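Local coordinates for vitamin B12-binding protein (Vibrio cholerae O395, PDB 5YSC) that binds vitamin B12 in the periplasm and probably delivers it to the BtuC subunits of the BtuCD importer, at residues His173-Val178 and Asp245-Pro250. Numbering follows the deposited sequence.
Sequences HWPSEV and DWLNRP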
loop_
_atom_site.group_PDB
_atom_site.type_symbol
_atom_site.label_atom_id
_atom_site.label_comp_id
_atom_site.label_asym_id
_atom_site.label_seq_id
_atom_site.Cartn_x
_atom_site.Cartn_y
_atom_site.Cartn_z
ATOM N N HIS A 173 -4.580 -6.082 -8.054
ATOM C CA HIS A 173 -4.338 -4.731 -7.587
ATOM C C HIS A 173 -3.735 -4.748 -6.191
ATOM O O HIS A 173 -3.852 -5.733 -5.434
ATOM C CB HIS A 173 -5.629 -3.929 -7.578
ATOM C CG HIS A 173 -6.070 -3.545 -8.956
ATOM N ND1 HIS A 173 -6.386 -2.254 -9.310
ATOM C CD2 HIS A 173 -6.203 -4.288 -10.077
ATOM C CE1 HIS A 173 -6.726 -2.218 -10.586
ATOM N NE2 HIS A 173 -6.633 -3.443 -11.079
ATOM N N TRP A 174 -3.118 -3.626 -5.848
ATOM C CA TRP A 174 -2.383 -3.534 -4.600
ATOM C C TRP A 174 -3.292 -3.800 -3.401
ATOM O O TRP A 174 -4.393 -3.259 -3.317
ATOM C CB TRP A 174 -1.755 -2.160 -4.486
ATOM C CG TRP A 174 -0.813 -2.105 -3.353
ATOM C CD1 TRP A 174 -1.053 -1.649 -2.082
ATOM C CD2 TRP A 174 0.535 -2.570 -3.374
ATOM N NE1 TRP A 174 0.077 -1.823 -1.312
ATOM C CE2 TRP A 174 1.066 -2.367 -2.091
ATOM C CE3 TRP A 174 1.352 -3.147 -4.352
ATOM C CZ2 TRP A 174 2.374 -2.729 -1.766
ATOM C CZ3 TRP A 174 2.654 -3.482 -4.021
ATOM C CH2 TRP A 174 3.143 -3.275 -2.739
ATOM N N PRO A 175 -2.827 -4.572 -2.399
ATOM C CA PRO A 175 -1.525 -5.197 -2.175
ATOM C C PRO A 175 -1.400 -6.661 -2.600
ATOM O O PRO A 175 -0.615 -7.443 -1.999
ATOM C CB PRO A 175 -1.389 -5.084 -0.670
ATOM C CG PRO A 175 -2.755 -5.276 -0.178
ATOM C CD PRO A 175 -3.626 -4.553 -1.170
ATOM N N SER A 176 -2.093 -7.034 -3.680
ATOM C CA SER A 176 -2.057 -8.434 -4.118
ATOM C C SER A 176 -0.633 -8.979 -4.240
ATOM O O SER A 176 -0.346 -10.112 -3.821
ATOM C CB SER A 176 -2.785 -8.584 -5.465
ATOM O OG SER A 176 -4.172 -8.370 -5.294
ATOM N N GLU A 177 0.267 -8.192 -4.815
ATOM C CA GLU A 177 1.632 -8.613 -5.085
ATOM C C GLU A 177 2.418 -8.943 -3.813
ATOM O O GLU A 177 3.358 -9.737 -3.846
ATOM C CB GLU A 177 2.308 -7.486 -5.844
ATOM C CG GLU A 177 3.460 -7.874 -6.625
ATOM C CD GLU A 177 3.067 -8.237 -8.005
ATOM O OE1 GLU A 177 2.047 -8.944 -8.137
ATOM O OE2 GLU A 177 3.748 -7.778 -8.944
ATOM N N VAL A 178 2.096 -8.309 -2.694
ATOM C CA VAL A 178 2.766 -8.665 -1.444
ATOM C C VAL A 178 2.530 -10.136 -1.120
ATOM O O VAL A 178 3.463 -10.876 -0.767
ATOM C CB VAL A 178 2.262 -7.772 -0.301
ATOM C CG1 VAL A 178 2.821 -8.259 1.004
ATOM C CG2 VAL A 178 2.646 -6.300 -0.584
ATOM N N ASP A 245 -0.694 -0.011 7.531
ATOM C CA ASP A 245 0.222 1.035 7.071
ATOM C C ASP A 245 1.337 0.451 6.210
ATOM O O ASP A 245 1.716 1.020 5.180
ATOM C CB ASP A 245 0.814 1.780 8.269
ATOM C CG ASP A 245 -0.189 2.652 9.026
ATOM O OD1 ASP A 245 -1.379 2.747 8.632
ATOM O OD2 ASP A 245 0.253 3.230 10.088
ATOM N N TRP A 246 1.885 -0.685 6.618
ATOM C CA TRP A 246 2.968 -1.293 5.858
ATOM C C TRP A 246 2.461 -1.874 4.559
ATOM O O TRP A 246 3.165 -1.858 3.540
ATOM C CB TRP A 246 3.607 -2.434 6.657
ATOM C CG TRP A 246 4.211 -2.082 7.977
ATOM C CD1 TRP A 246 4.576 -0.839 8.458
ATOM C CD2 TRP A 246 4.540 -3.016 8.995
ATOM N NE1 TRP A 246 5.101 -0.972 9.730
ATOM C CE2 TRP A 246 5.066 -2.291 10.084
ATOM C CE3 TRP A 246 4.413 -4.393 9.106
ATOM C CZ2 TRP A 246 5.501 -2.903 11.228
ATOM C CZ3 TRP A 246 4.817 -5.016 10.275
ATOM C CH2 TRP A 246 5.337 -4.270 11.332
ATOM N N LEU A 247 1.288 -2.485 4.638
ATOM C CA LEU A 247 0.777 -3.352 3.596
ATOM C C LEU A 247 0.117 -2.563 2.485
ATOM O O LEU A 247 0.415 -2.767 1.309
ATOM C CB LEU A 247 -0.210 -4.327 4.223
ATOM C CG LEU A 247 -0.850 -5.273 3.213
ATOM C CD1 LEU A 247 0.134 -6.241 2.550
ATOM C CD2 LEU A 247 -1.979 -5.978 3.897
ATOM N N ASN A 248 -0.737 -1.632 2.854
ATOM C CA ASN A 248 -1.620 -0.999 1.892
ATOM C C ASN A 248 -1.046 0.270 1.281
ATOM O O ASN A 248 -1.649 0.817 0.336
ATOM C CB ASN A 248 -2.960 -0.747 2.560
ATOM C CG ASN A 248 -3.667 -2.065 2.886
ATOM O OD1 ASN A 248 -3.470 -3.052 2.188
ATOM N ND2 ASN A 248 -4.480 -2.077 3.907
ATOM N N ARG A 249 0.105 0.736 1.762
ATOM C CA ARG A 249 0.895 1.775 1.130
ATOM C C ARG A 249 2.151 1.177 0.532
ATOM O O ARG A 249 2.920 0.557 1.272
ATOM C CB ARG A 249 1.327 2.856 2.141
ATOM C CG ARG A 249 0.296 3.403 3.041
ATOM C CD ARG A 249 0.935 4.258 4.099
ATOM N NE ARG A 249 -0.011 4.649 5.106
ATOM C CZ ARG A 249 0.257 5.563 6.031
ATOM N NH1 ARG A 249 1.436 6.173 6.027
ATOM N NH2 ARG A 249 -0.668 5.898 6.924
ATOM N N PRO A 250 2.474 1.420 -0.713
ATOM C CA PRO A 250 3.735 0.907 -1.254
ATOM C C PRO A 250 4.922 1.804 -0.947
ATOM O O PRO A 250 5.065 2.896 -1.516
ATOM C CB PRO A 250 3.471 0.840 -2.768
ATOM C CG PRO A 250 2.024 0.997 -2.922
ATOM C CD PRO A 250 1.525 1.784 -1.776
#
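The indole of Trp174 is overlapped by the pyrrolidine of Pro250, whose CG sits over the face of the five-membered ring, 3.8 Å from its centroid, a CH-pi contact. Pro175 CB lies against the opposite face, offset toward the rim, so the two prolines sandwich the indole. Trp174 NE1 donates to Leu247 O of helix 244-248 at 2.8 Å. This carbonyl receives the bond in its own plane, on a lone pair, but stands 31° out of the indole plane, and the N-H...O angle of 131° is well short of straight. Pro175, which follows a cis peptide bond and occupies the N-cap position of helix 176-181, crosses Leu247 at about a right angle. Leu247 CD1 meets Pro175 CB and Val178 CG1, each at 3.7 Å, forming an apolar cluster. Asn248 OD1 rests 3.3 Å from Pro175 CG, while its ND2 is hydrogen-bonded to the hydroxyl of Tyr159 on strand 155-159, against which Pro175 and Leu247 also pack. The contact lines the cyanocobalamin pocket of this Fe/B12 periplasmic-binding fold, to which Trp174, Asp245, Asn248 and Arg249 all belong; Asp245 OD1 and Arg249 NE hydrogen-bond the ligand, and Arg249 also forms salt bridges with Glu32 and Asp51. A single bent hydrogen bond within a largely apolar interface implies that the indole is probably fixed by the prolines on its two faces together with the NE1 bond, with Leu247 backing Pro175, while the indole N-H satisfies a buried carbonyl.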